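Local coordinates for protein homoserine dehydrogenase (Staphylococcus aureus M1064, PDB 4PG7) that catalyses the reversible, NAD(P)-dependent interconversion of aspartate semialdehyde and homoserine by hydride transfer in the aspartic acid pathway, at residues A[37-42]-A[73-78]; A[130-135]-A[226-231]; A[393-398]-A[405-410]. All coordinates share one frame; numbering follows the deposited sequence. Where two conformers were deposited one is given.

Contact 1 of 3, residues A[37-42]-A[73-78]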
ATOM      1  N   GLY A  37     -26.045   0.524   7.405  1.00 39.02           N
ATOM      2  CA  GLY A  37     -25.316  -0.056   6.288  1.00 37.85           C
ATOM      3  C   GLY A  37     -25.046  -1.532   6.437  1.00 37.96           C
ATOM      4  O   GLY A  37     -25.191  -2.282   5.478  1.00 39.12           O
ATOM      5  N   VAL A  38     -24.668  -1.967   7.641  1.00 39.40           N
ATOM      6  CA  VAL A  38     -24.464  -3.401   7.903  1.00 39.00           C
ATOM      7  C   VAL A  38     -25.744  -4.185   7.658  1.00 40.57           C
ATOM      8  O   VAL A  38     -25.719  -5.254   7.048  1.00 40.96           O
ATOM      9  CB  VAL A  38     -23.960  -3.666   9.340  1.00 40.78           C
ATOM     10  CG1 VAL A  38     -24.015  -5.153   9.685  1.00 40.71           C
ATOM     11  CG2 VAL A  38     -22.522  -3.152   9.497  1.00 40.68           C
ATOM     12  N   VAL A  39     -26.860  -3.654   8.131  1.00 42.50           N
ATOM     13  CA  VAL A  39     -28.149  -4.330   7.963  1.00 46.05           C
ATOM     14  C   VAL A  39     -28.471  -4.463   6.475  1.00 48.83           C
ATOM     15  O   VAL A  39     -28.773  -5.558   6.006  1.00 49.44           O
ATOM     16  CB  VAL A  39     -29.276  -3.583   8.704  1.00 44.82           C
ATOM     17  CG1 VAL A  39     -30.644  -4.140   8.330  1.00 46.75           C
ATOM     18  CG2 VAL A  39     -29.061  -3.690  10.217  1.00 45.76           C
ATOM     19  N   LYS A  40     -28.374  -3.353   5.737  1.00 48.99           N
ATOM     20  CA  LYS A  40     -28.679  -3.348   4.302  1.00 48.67           C
ATOM     21  C   LYS A  40     -27.821  -4.340   3.531  1.00 49.03           C
ATOM     22  O   LYS A  40     -28.321  -5.083   2.679  1.00 52.87           O
ATOM     23  CB  LYS A  40     -28.489  -1.949   3.718  1.00 48.59           C
ATOM     24  N   ILE A  41     -26.540  -4.380   3.857  1.00 49.54           N
ATOM     25  CA  ILE A  41     -25.623  -5.292   3.186  1.00 51.16           C
ATOM     26  C   ILE A  41     -25.988  -6.749   3.450  1.00 53.83           C
ATOM     27  O   ILE A  41     -25.958  -7.577   2.534  1.00 53.95           O
ATOM     28  CB  ILE A  41     -24.163  -5.033   3.589  1.00 51.52           C
ATOM     29  CG1 ILE A  41     -23.690  -3.685   3.021  1.00 52.97           C
ATOM     30  CG2 ILE A  41     -23.264  -6.158   3.082  1.00 53.52           C
ATOM     31  CD1 ILE A  41     -22.370  -3.202   3.592  1.00 52.42           C
ATOM     32  N   ILE A  42     -26.308  -7.074   4.699  1.00 53.70           N
ATOM     33  CA  ILE A  42     -26.750  -8.431   5.031  1.00 51.27           C
ATOM     34  C   ILE A  42     -28.051  -8.781   4.296  1.00 51.65           C
ATOM     35  O   ILE A  42     -28.154  -9.861   3.711  1.00 51.84           O
ATOM     36  CB  ILE A  42     -26.922  -8.618   6.555  1.00 51.64           C
ATOM     37  CG1 ILE A  42     -25.551  -8.587   7.236  1.00 50.81           C
ATOM     38  CG2 ILE A  42     -27.641  -9.936   6.863  1.00 51.32           C
ATOM     39  CD1 ILE A  42     -25.620  -8.283   8.715  1.00 53.27           C
ATOM     40  N   LEU A  73     -38.585   1.710   6.993  1.00 51.68           N
ATOM     41  CA  LEU A  73     -39.453   0.548   7.077  1.00 53.96           C
ATOM     42  C   LEU A  73     -38.687  -0.773   7.284  1.00 54.64           C
ATOM     43  O   LEU A  73     -39.145  -1.667   8.018  1.00 52.76           O
ATOM     44  CB  LEU A  73     -40.275   0.458   5.797  1.00 55.08           C
ATOM     45  CG  LEU A  73     -41.327  -0.639   5.705  1.00 57.87           C
ATOM     46  CD1 LEU A  73     -42.371  -0.468   6.804  1.00 59.90           C
ATOM     47  CD2 LEU A  73     -41.965  -0.608   4.318  1.00 58.19           C
ATOM     48  N   ASN A  74     -37.525  -0.892   6.646  1.00 51.41           N
ATOM     49  CA  ASN A  74     -36.784  -2.139   6.683  1.00 51.02           C
ATOM     50  C   ASN A  74     -36.393  -2.448   8.140  1.00 51.37           C
ATOM     51  O   ASN A  74     -36.475  -3.602   8.585  1.00 49.11           O
ATOM     52  CB  ASN A  74     -35.582  -2.102   5.729  1.00 50.08           C
ATOM     53  CG  ASN A  74     -34.399  -1.321   6.289  1.00 50.42           C
ATOM     54  OD1 ASN A  74     -34.517  -0.147   6.658  1.00 49.42           O
ATOM     55  ND2 ASN A  74     -33.255  -1.985   6.382  1.00 50.55           N
ATOM     56  N   ILE A  75     -36.071  -1.396   8.892  1.00 49.19           N
ATOM     57  CA  ILE A  75     -35.634  -1.537  10.281  1.00 50.67           C
ATOM     58  C   ILE A  75     -36.737  -2.053  11.176  1.00 49.87           C
ATOM     59  O   ILE A  75     -36.464  -2.864  12.058  1.00 49.31           O
ATOM     60  CB  ILE A  75     -35.085  -0.228  10.893  1.00 50.34           C
ATOM     61  CG1 ILE A  75     -33.916   0.317  10.061  1.00 49.72           C
ATOM     62  CG2 ILE A  75     -34.645  -0.463  12.337  1.00 49.62           C
ATOM     63  CD1 ILE A  75     -32.753  -0.642   9.866  1.00 49.97           C
ATOM     64  N   SER A  76     -37.973  -1.625  10.931  1.00 48.56           N
ATOM     65  CA  SER A  76     -39.092  -2.083  11.746  1.00 51.05           C
ATOM     66  C   SER A  76     -39.310  -3.602  11.667  1.00 51.79           C
ATOM     67  O   SER A  76     -40.085  -4.125  12.448  1.00 56.50           O
ATOM     68  CB  SER A  76     -40.388  -1.337  11.389  1.00 51.92           C
ATOM     69  OG  SER A  76     -40.880  -1.693  10.098  1.00 49.18           O
ATOM     70  N   GLN A  77     -38.633  -4.310  10.765  1.00 49.71           N
ATOM     71  CA  GLN A  77     -38.777  -5.772  10.682  1.00 50.78           C
ATOM     72  C   GLN A  77     -37.955  -6.470  11.775  1.00 49.30           C
ATOM     73  O   GLN A  77     -38.192  -7.618  12.093  1.00 50.93           O
ATOM     74  CB  GLN A  77     -38.309  -6.278   9.309  1.00 49.68           C
ATOM     75  N   TYR A  78     -36.978  -5.767  12.333  1.00 45.71           N
ATOM     76  CA  TYR A  78     -36.066  -6.345  13.305  1.00 43.97           C
ATOM     77  C   TYR A  78     -36.524  -6.047  14.714  1.00 43.95           C
ATOM     78  O   TYR A  78     -37.236  -5.089  14.979  1.00 44.18           O
ATOM     79  CB  TYR A  78     -34.626  -5.840  13.077  1.00 41.50           C
ATOM     80  CG  TYR A  78     -34.145  -6.177  11.699  1.00 40.77           C
ATOM     81  CD1 TYR A  78     -33.659  -7.437  11.413  1.00 40.07           C
ATOM     82  CD2 TYR A  78     -34.216  -5.248  10.664  1.00 40.67           C
ATOM     83  CE1 TYR A  78     -33.227  -7.760  10.145  1.00 41.37           C
ATOM     84  CE2 TYR A  78     -33.780  -5.566   9.386  1.00 40.14           C
ATOM     85  CZ  TYR A  78     -33.286  -6.826   9.132  1.00 40.92           C
ATOM     86  OH  TYR A  78     -32.842  -7.182   7.873  1.00 42.72           O
TER

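Contact 2 of 3, residues A[130-135]-A[226-231]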
ATOM      1  N   VAL A 130      -4.846  -0.326  24.326  1.00 40.99           N
ATOM      2  CA  VAL A 130      -5.139  -0.943  25.625  1.00 43.70           C
ATOM      3  C   VAL A 130      -6.382  -1.829  25.506  1.00 43.61           C
ATOM      4  O   VAL A 130      -6.397  -2.983  25.957  1.00 43.69           O
ATOM      5  CB  VAL A 130      -5.353   0.124  26.729  1.00 45.66           C
ATOM      6  CG1 VAL A 130      -5.895  -0.504  28.014  1.00 49.01           C
ATOM      7  CG2 VAL A 130      -4.040   0.830  27.050  1.00 48.40           C
ATOM      8  N   HIS A 131      -7.391  -1.293  24.833  1.00 41.33           N
ATOM      9  CA  HIS A 131      -8.657  -1.972  24.680  1.00 42.73           C
ATOM     10  C   HIS A 131      -8.555  -3.187  23.763  1.00 42.66           C
ATOM     11  O   HIS A 131      -9.074  -4.260  24.093  1.00 41.97           O
ATOM     12  CB  HIS A 131      -9.709  -0.959  24.199  1.00 42.43           C
ATOM     13  CG  HIS A 131      -9.800   0.244  25.089  1.00 44.21           C
ATOM     14  ND1 HIS A 131      -9.453   1.514  24.678  1.00 44.43           N
ATOM     15  CD2 HIS A 131     -10.105   0.348  26.401  1.00 44.47           C
ATOM     16  CE1 HIS A 131      -9.592   2.360  25.682  1.00 44.40           C
ATOM     17  NE2 HIS A 131      -9.979   1.674  26.743  1.00 46.78           N
ATOM     18  N   LEU A 132      -7.908  -3.023  22.615  1.00 40.57           N
ATOM     19  CA  LEU A 132      -7.777  -4.112  21.651  1.00 42.20           C
ATOM     20  C   LEU A 132      -6.976  -5.273  22.227  1.00 44.26           C
ATOM     21  O   LEU A 132      -7.263  -6.436  21.937  1.00 45.62           O
ATOM     22  CB  LEU A 132      -7.116  -3.636  20.360  1.00 41.51           C
ATOM     23  CG  LEU A 132      -7.894  -2.600  19.544  1.00 42.49           C
ATOM     24  CD1 LEU A 132      -7.024  -2.085  18.398  1.00 41.84           C
ATOM     25  CD2 LEU A 132      -9.217  -3.165  19.027  1.00 43.23           C
ATOM     26  N   LYS A 133      -5.978  -4.942  23.035  1.00 44.09           N
ATOM     27  CA  LYS A 133      -5.125  -5.934  23.656  1.00 47.03           C
ATOM     28  C   LYS A 133      -5.939  -6.809  24.601  1.00 48.06           C
ATOM     29  O   LYS A 133      -5.932  -8.038  24.474  1.00 48.26           O
ATOM     30  CB  LYS A 133      -3.992  -5.242  24.410  1.00 47.16           C
ATOM     31  CG  LYS A 133      -3.178  -6.135  25.319  1.00 52.26           C
ATOM     32  CD  LYS A 133      -2.559  -7.302  24.573  1.00 55.71           C
ATOM     33  CE  LYS A 133      -1.445  -7.945  25.397  1.00 59.88           C
ATOM     34  NZ  LYS A 133      -1.143  -9.327  24.922  1.00 62.22           N
ATOM     35  N   LEU A 134      -6.625  -6.167  25.544  1.00 48.01           N
ATOM     36  CA  LEU A 134      -7.395  -6.890  26.547  1.00 50.07           C
ATOM     37  C   LEU A 134      -8.531  -7.692  25.898  1.00 49.11           C
ATOM     38  O   LEU A 134      -8.838  -8.783  26.358  1.00 50.05           O
ATOM     39  CB  LEU A 134      -7.900  -5.944  27.657  1.00 52.38           C
ATOM     40  CG  LEU A 134      -9.173  -5.106  27.479  1.00 54.07           C
ATOM     41  CD1 LEU A 134     -10.460  -5.879  27.815  1.00 56.24           C
ATOM     42  CD2 LEU A 134      -9.078  -3.883  28.369  1.00 54.60           C
ATOM     43  N   LEU A 135      -9.143  -7.170  24.834  1.00 44.95           N
ATOM     44  CA  LEU A 135     -10.192  -7.911  24.141  1.00 44.49           C
ATOM     45  C   LEU A 135      -9.636  -9.099  23.348  1.00 45.44           C
ATOM     46  O   LEU A 135     -10.227 -10.190  23.361  1.00 42.46           O
ATOM     47  CB  LEU A 135     -11.048  -6.989  23.241  1.00 43.41           C
ATOM     48  CG  LEU A 135     -11.899  -5.969  24.005  1.00 42.65           C
ATOM     49  CD1 LEU A 135     -12.456  -4.898  23.086  1.00 42.56           C
ATOM     50  CD2 LEU A 135     -13.038  -6.667  24.748  1.00 45.55           C
ATOM     51  N   VAL A 226      -2.021   6.755  15.470  1.00 28.52           N
ATOM     52  CA  VAL A 226      -0.652   6.409  15.821  1.00 27.64           C
ATOM     53  C   VAL A 226      -0.597   5.356  16.929  1.00 28.40           C
ATOM     54  O   VAL A 226       0.236   4.451  16.875  1.00 29.31           O
ATOM     55  CB  VAL A 226       0.138   7.652  16.260  1.00 27.89           C
ATOM     56  CG1 VAL A 226       1.443   7.259  16.934  1.00 28.21           C
ATOM     57  CG2 VAL A 226       0.407   8.524  15.050  1.00 27.48           C
ATOM     58  N   VAL A 227      -1.452   5.477  17.941  1.00 29.59           N
ATOM     59  CA  VAL A 227      -1.564   4.423  18.961  1.00 31.97           C
ATOM     60  C   VAL A 227      -1.910   3.084  18.306  1.00 32.14           C
ATOM     61  O   VAL A 227      -1.270   2.066  18.559  1.00 33.21           O
ATOM     62  CB  VAL A 227      -2.628   4.742  20.021  1.00 32.94           C
ATOM     63  CG1 VAL A 227      -2.802   3.558  20.970  1.00 34.92           C
ATOM     64  CG2 VAL A 227      -2.261   5.985  20.810  1.00 33.94           C
ATOM     65  N   ILE A 228      -2.915   3.093  17.449  1.00 32.49           N
ATOM     66  CA  ILE A 228      -3.355   1.877  16.776  1.00 34.28           C
ATOM     67  C   ILE A 228      -2.275   1.328  15.850  1.00 34.95           C
ATOM     68  O   ILE A 228      -1.976   0.134  15.873  1.00 35.63           O
ATOM     69  CB  ILE A 228      -4.646   2.107  15.961  1.00 35.19           C
ATOM     70  CG1 ILE A 228      -5.828   2.509  16.860  1.00 36.67           C
ATOM     71  CG2 ILE A 228      -5.020   0.858  15.172  1.00 37.45           C
ATOM     72  CD1 ILE A 228      -6.190   1.479  17.913  1.00 38.10           C
ATOM     73  N   THR A 229      -1.705   2.190  15.019  1.00 34.13           N
ATOM     74  CA  THR A 229      -0.670   1.774  14.099  1.00 33.69           C
ATOM     75  C   THR A 229       0.559   1.191  14.839  1.00 36.20           C
ATOM     76  O   THR A 229       1.163   0.222  14.362  1.00 35.13           O
ATOM     77  CB  THR A 229      -0.285   2.911  13.157  1.00 34.04           C
ATOM     78  OG1 THR A 229      -1.460   3.342  12.458  1.00 32.91           O
ATOM     79  CG2 THR A 229       0.757   2.468  12.146  1.00 33.46           C
ATOM     80  N   SER A 230       0.890   1.752  15.995  1.00 36.73           N
ATOM     81  CA  SER A 230       1.992   1.248  16.818  1.00 38.12           C
ATOM     82  C   SER A 230       1.688  -0.147  17.362  1.00 41.06           C
ATOM     83  O   SER A 230       2.569  -1.016  17.428  1.00 38.73           O
ATOM     84  CB  SER A 230       2.261   2.190  17.998  1.00 36.60           C
ATOM     85  OG  SER A 230       2.717   3.457  17.556  1.00 34.60           O
ATOM     86  N   TYR A 231       0.441  -0.355  17.756  1.00 42.19           N
ATOM     87  CA  TYR A 231      -0.000  -1.666  18.233  1.00 42.99           C
ATOM     88  C   TYR A 231       0.079  -2.732  17.128  1.00 43.00           C
ATOM     89  O   TYR A 231       0.602  -3.812  17.346  1.00 42.40           O
ATOM     90  CB  TYR A 231      -1.420  -1.576  18.785  1.00 42.65           C
ATOM     91  CG  TYR A 231      -1.908  -2.888  19.353  1.00 46.38           C
ATOM     92  CD1 TYR A 231      -1.243  -3.490  20.413  1.00 46.42           C
ATOM     93  CD2 TYR A 231      -3.021  -3.532  18.818  1.00 46.50           C
ATOM     94  CE1 TYR A 231      -1.674  -4.705  20.924  1.00 51.57           C
ATOM     95  CE2 TYR A 231      -3.469  -4.740  19.332  1.00 50.30           C
ATOM     96  CZ  TYR A 231      -2.791  -5.319  20.382  1.00 50.19           C
ATOM     97  OH  TYR A 231      -3.239  -6.511  20.876  1.00 56.16           O
TER

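Contact 3 of 3, residues A[393-398]-A[405-410]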
ATOM      1  N   ASN A 393      26.650  31.920  10.812  1.00 34.68           N
ATOM      2  CA  ASN A 393      27.941  31.758  11.461  1.00 35.67           C
ATOM      3  C   ASN A 393      27.806  31.453  12.934  1.00 34.27           C
ATOM      4  O   ASN A 393      28.496  30.562  13.433  1.00 33.71           O
ATOM      5  CB  ASN A 393      28.805  33.019  11.314  1.00 38.99           C
ATOM      6  CG  ASN A 393      29.275  33.241   9.891  1.00 43.53           C
ATOM      7  OD1 ASN A 393      29.379  32.300   9.085  1.00 46.65           O
ATOM      8  ND2 ASN A 393      29.576  34.491   9.570  1.00 47.47           N
ATOM      9  N   GLU A 394      26.943  32.190  13.642  1.00 32.46           N
ATOM     10  CA  GLU A 394      26.737  31.883  15.052  1.00 33.98           C
ATOM     11  C   GLU A 394      26.225  30.454  15.246  1.00 32.46           C
ATOM     12  O   GLU A 394      26.686  29.758  16.155  1.00 30.91           O
ATOM     13  CB  GLU A 394      25.822  32.862  15.797  1.00 38.63           C
ATOM     14  CG  GLU A 394      25.740  32.459  17.270  1.00 43.65           C
ATOM     15  CD  GLU A 394      25.352  33.582  18.210  1.00 47.93           C
ATOM     16  OE1 GLU A 394      24.573  34.475  17.777  1.00 50.35           O
ATOM     17  OE2 GLU A 394      25.805  33.550  19.389  1.00 47.70           O
ATOM     18  N   LEU A 395      25.260  30.027  14.425  1.00 32.15           N
ATOM     19  CA  LEU A 395      24.745  28.666  14.547  1.00 31.88           C
ATOM     20  C   LEU A 395      25.831  27.646  14.336  1.00 32.73           C
ATOM     21  O   LEU A 395      25.887  26.649  15.047  1.00 34.12           O
ATOM     22  CB  LEU A 395      23.633  28.356  13.548  1.00 31.84           C
ATOM     23  CG  LEU A 395      22.222  28.886  13.821  1.00 32.93           C
ATOM     24  CD1 LEU A 395      21.269  28.441  12.722  1.00 33.10           C
ATOM     25  CD2 LEU A 395      21.743  28.414  15.197  1.00 33.82           C
ATOM     26  N   LYS A 396      26.663  27.865  13.329  1.00 33.96           N
ATOM     27  CA  LYS A 396      27.799  26.966  13.069  1.00 36.62           C
ATOM     28  C   LYS A 396      28.722  26.858  14.274  1.00 35.09           C
ATOM     29  O   LYS A 396      29.175  25.772  14.609  1.00 35.84           O
ATOM     30  CB  LYS A 396      28.596  27.421  11.849  1.00 40.18           C
ATOM     31  CG  LYS A 396      27.939  27.022  10.544  1.00 45.08           C
ATOM     32  CD  LYS A 396      28.232  27.990   9.398  1.00 51.18           C
ATOM     33  CE  LYS A 396      29.684  28.038   8.957  1.00 56.60           C
ATOM     34  NZ  LYS A 396      29.739  28.556   7.553  1.00 60.39           N
ATOM     35  N   ALA A 397      28.930  27.965  14.967  1.00 33.15           N
ATOM     36  CA  ALA A 397      29.778  27.965  16.148  1.00 34.03           C
ATOM     37  C   ALA A 397      29.118  27.278  17.327  1.00 33.87           C
ATOM     38  O   ALA A 397      29.787  26.613  18.115  1.00 35.02           O
ATOM     39  CB  ALA A 397      30.143  29.389  16.531  1.00 34.99           C
ATOM     40  N   ILE A 398      27.807  27.417  17.468  1.00 32.15           N
ATOM     41  CA  ILE A 398      27.180  26.954  18.711  1.00 32.02           C
ATOM     42  C   ILE A 398      26.649  25.508  18.612  1.00 30.79           C
ATOM     43  O   ILE A 398      26.595  24.805  19.619  1.00 30.23           O
ATOM     44  CB  ILE A 398      26.087  27.915  19.244  1.00 32.63           C
ATOM     45  CG1 ILE A 398      24.863  27.925  18.348  1.00 33.04           C
ATOM     46  CG2 ILE A 398      26.626  29.330  19.406  1.00 32.36           C
ATOM     47  CD1 ILE A 398      23.639  28.440  19.067  1.00 33.47           C
ATOM     48  N   LEU A 405      23.609  22.413   7.439  1.00 34.38           N
ATOM     49  CA  LEU A 405      22.888  23.571   7.925  1.00 33.89           C
ATOM     50  C   LEU A 405      22.564  24.485   6.767  1.00 33.14           C
ATOM     51  O   LEU A 405      23.439  24.834   5.991  1.00 36.55           O
ATOM     52  CB  LEU A 405      23.760  24.324   8.900  1.00 33.66           C
ATOM     53  CG  LEU A 405      23.334  25.727   9.339  1.00 34.08           C
ATOM     54  CD1 LEU A 405      22.054  25.714  10.158  1.00 34.23           C
ATOM     55  CD2 LEU A 405      24.477  26.324  10.124  1.00 34.93           C
ATOM     56  N   ARG A 406      21.297  24.851   6.635  1.00 32.67           N
ATOM     57  CA  ARG A 406      20.907  25.879   5.688  0.50 33.21           C
ATOM     58  C   ARG A 406      19.986  26.863   6.391  1.00 32.36           C
ATOM     59  O   ARG A 406      19.170  26.460   7.227  1.00 30.42           O
ATOM     60  CB  ARG A 406      20.230  25.237   4.499  0.50 33.06           C
ATOM     61  CG  ARG A 406      21.114  24.169   3.860  0.50 34.12           C
ATOM     62  CD  ARG A 406      20.296  23.266   2.974  0.50 32.73           C
ATOM     63  NE  ARG A 406      19.825  24.047   1.857  0.50 32.45           N
ATOM     64  CZ  ARG A 406      18.605  23.987   1.359  0.50 30.59           C
ATOM     65  NH1 ARG A 406      17.692  23.179   1.897  0.50 29.07           N
ATOM     66  NH2 ARG A 406      18.315  24.773   0.345  0.50 30.07           N
ATOM     67  N   VAL A 407      20.128  28.140   6.057  1.00 31.80           N
ATOM     68  CA  VAL A 407      19.342  29.182   6.662  1.00 32.63           C
ATOM     69  C   VAL A 407      18.550  29.918   5.591  1.00 33.74           C
ATOM     70  O   VAL A 407      18.928  29.927   4.421  1.00 37.60           O
ATOM     71  CB  VAL A 407      20.229  30.151   7.476  1.00 35.18           C
ATOM     72  CG1 VAL A 407      20.944  29.404   8.590  1.00 34.47           C
ATOM     73  CG2 VAL A 407      21.248  30.854   6.602  1.00 37.99           C
ATOM     74  N   ALA A 408      17.443  30.521   5.989  1.00 30.77           N
ATOM     75  CA  ALA A 408      16.595  31.265   5.080  1.00 31.89           C
ATOM     76  C   ALA A 408      15.957  32.438   5.815  1.00 33.85           C
ATOM     77  O   ALA A 408      15.741  32.370   7.038  1.00 31.59           O
ATOM     78  CB  ALA A 408      15.494  30.384   4.545  1.00 31.04           C
ATOM     79  N   ASN A 409      15.640  33.485   5.051  1.00 32.54           N
ATOM     80  CA  ASN A 409      14.818  34.571   5.521  1.00 34.07           C
ATOM     81  C   ASN A 409      13.420  34.050   5.776  1.00 32.99           C
ATOM     82  O   ASN A 409      12.892  33.310   4.996  1.00 30.66           O
ATOM     83  CB  ASN A 409      14.744  35.697   4.486  1.00 35.89           C
ATOM     84  CG  ASN A 409      16.057  36.431   4.337  1.00 37.71           C
ATOM     85  OD1 ASN A 409      16.646  36.460   3.267  1.00 43.75           O
ATOM     86  ND2 ASN A 409      16.521  37.016   5.411  1.00 37.22           N
ATOM     87  N   TYR A 410      12.828  34.440   6.887  1.00 31.10           N
ATOM     88  CA  TYR A 410      11.504  33.984   7.229  1.00 32.68           C
ATOM     89  C   TYR A 410      10.548  35.158   7.181  1.00 35.48           C
ATOM     90  O   TYR A 410       9.509  35.071   6.562  1.00 39.24           O
ATOM     91  CB  TYR A 410      11.543  33.365   8.618  1.00 30.62           C
ATOM     92  CG  TYR A 410      10.262  32.772   9.130  1.00 30.37           C
ATOM     93  CD1 TYR A 410       9.978  31.422   8.929  1.00 31.89           C
ATOM     94  CD2 TYR A 410       9.360  33.528   9.872  1.00 31.55           C
ATOM     95  CE1 TYR A 410       8.831  30.849   9.428  1.00 30.21           C
ATOM     96  CE2 TYR A 410       8.205  32.966  10.377  1.00 31.70           C
ATOM     97  CZ  TYR A 410       7.945  31.620  10.143  1.00 32.81           C
ATOM     98  OH  TYR A 410       6.815  31.023  10.655  1.00 32.32           O
TER

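Contact 1 of 3, residues A[37-42]-A[73-78]
Tyr78 OH sits 3.8 Å from Val39 CG1 and is hydrogen-bonded to Glu43 OE2, one turn further along the helix that carries the valine. Asn74 ND2 makes a weak hydrogen bond to the same carboxylate oxygen, so Glu43 OE2 takes one sound and one weak bond from the 73-78 loop, beside the apolar contact. The setting is the NAD-binding domain, a parallel sheet of Rossmann type: helix 33-53 follows strand 22-29 through a glycine-rich turn with a GxGxxG-like pattern, probably the dinucleotide-binding loop, which Val39 lies near without touching. Across the two segments the evidence is one methyl with three neighbours. Val39 CG1 meets Tyr78 CE2 at 3.6 Å, approaching the ring obliquely. It also lies 3.9 Å from Asn74 ND2, and Ile75 CD1 is a looser neighbour at 4.4 Å. Val39 points this branch at the loop because CG1 stands anti to the backbone N (chi1 170°). No hydrogen bond joins the segments themselves. Val39 also touches Leu28, while Tyr78 packs on Ile59 and Ile62, so strands 22-29 and 55-63 continue the apolar layer. Residues 73-77 have helical backbone angles, and Gln77 N reaches Asn74 O at 3.1 Å. On the far side of this turn Ser76 OG donates to Leu73 O at 2.7 Å, tilted 17° from the carbonyl plane.

Contact 2 of 3, residues A[130-135]-A[226-231]
Helix 129-141 packs against helix 220-234 chiefly through the ring of Tyr231, which reaches across to Leu132 and Lys133. The axes of the two segments lie 10.8 Å apart at closest approach and their directions differ by 39°, a wide spacing that the long aromatic side chain spans. Tyr231 extends with CG anti to the backbone N (chi1 -177°), bringing its hydroxyl to the backbone of the other helix: OH is 3.4 Å from Lys133 CA. The ring carbon CE2 lies 3.9 Å from Leu132 CB, and neither neighbour is placed squarely over the face or at the edge. The hydroxyl has its polar partner in Glu136 OE1, on the same helix as Leu132, so the ring end is held by a hydrogen bond as well as by packing. Helix 129-141 belongs to the NAD-binding domain, whereas helix 220-234 rests on the mixed sheet of the neighbouring region, with Val226 touching Phe174 and Val283; the contact therefore ties one region to the other. A second apolar point lies one turn back, where Leu132 CD1 meets Ile228 CD1 at 3.7 Å and the two side chains cross at about a right angle. Lys133 bends at chi2 and its NZ forms a salt bridge with Asp137. Within helix 220-234, Val226 O accepts from both Ser230 N and Ser230 OG, the latter at 2.8 Å, from opposite faces of its plane.

Contact 3 of 3, residues A[393-398]-A[405-410]
Leu405 pushes its two methyls against Leu395 and Lys396 on the helix that packs against its strand. CD1 meets Leu395 CD1 at 3.8 Å. CD2 lies 3.6 Å from Lys396 CG and 4.1 Å from Leu395 CB, and so rests in the angle between neighbouring helix residues. The first torsion sets CG of Leu405 anti to its own nitrogen (chi1 168°), which turns the fork toward the helix. The leucine pair meets at about a right angle, whereas Lys396 runs at a slant to Leu405 and offers its aliphatic stem, CG foremost, the chain bending at chi3. Further along the strand, Val407 CG1 approaches Leu395 CD1 at a looser 4.3 Å. Helix 388-398 and strand 404-411 are consecutive elements of the C-terminal ACT domain, a beta-alpha-beta-beta-alpha-beta fold in which helices pack on an antiparallel sheet. The axes of the two segments are 9.8 Å apart and run at 150° to one another, as expected where the chain turns back after the helix. Strand 404-411 pairs with strand 414-422, whose Ala417 also touches Leu395 and Leu405. The other face of strand 404-411 is met by helix 253-262, where Ala408 packs on Val258; Tyr410 also touches Thr252, in the loop just before that helix and part of the lysine pocket seen in this structure. Since no hydrogen bond or charge pair crosses from 393-398 to 405-410, the contact between these segments depends on the fit of methyl and methylene groups and not on the direction of any polar bond.

In the fold
The three contacts follow one another along the chain without nesting or crossing. Contact 1 closes first, over the rest of helix 33-53, strand 55-63 and part of the following loop, within the NAD-binding domain. Contact 2 opens later in that domain and spans 90 intervening residues before closing on helix 220-234, so it joins the nucleotide-binding region to the part built on the mixed sheet. Contact 3 is local: six residues separate its segments, and it completes a helix-to-strand turn of the ACT domain. Centres of contacts 1 and 3 are about 64 Å apart, on opposite sides of the chain's centre; contact 2 lies about 31 Å from contact 1 and about 42 Å from contact 3, centre to centre.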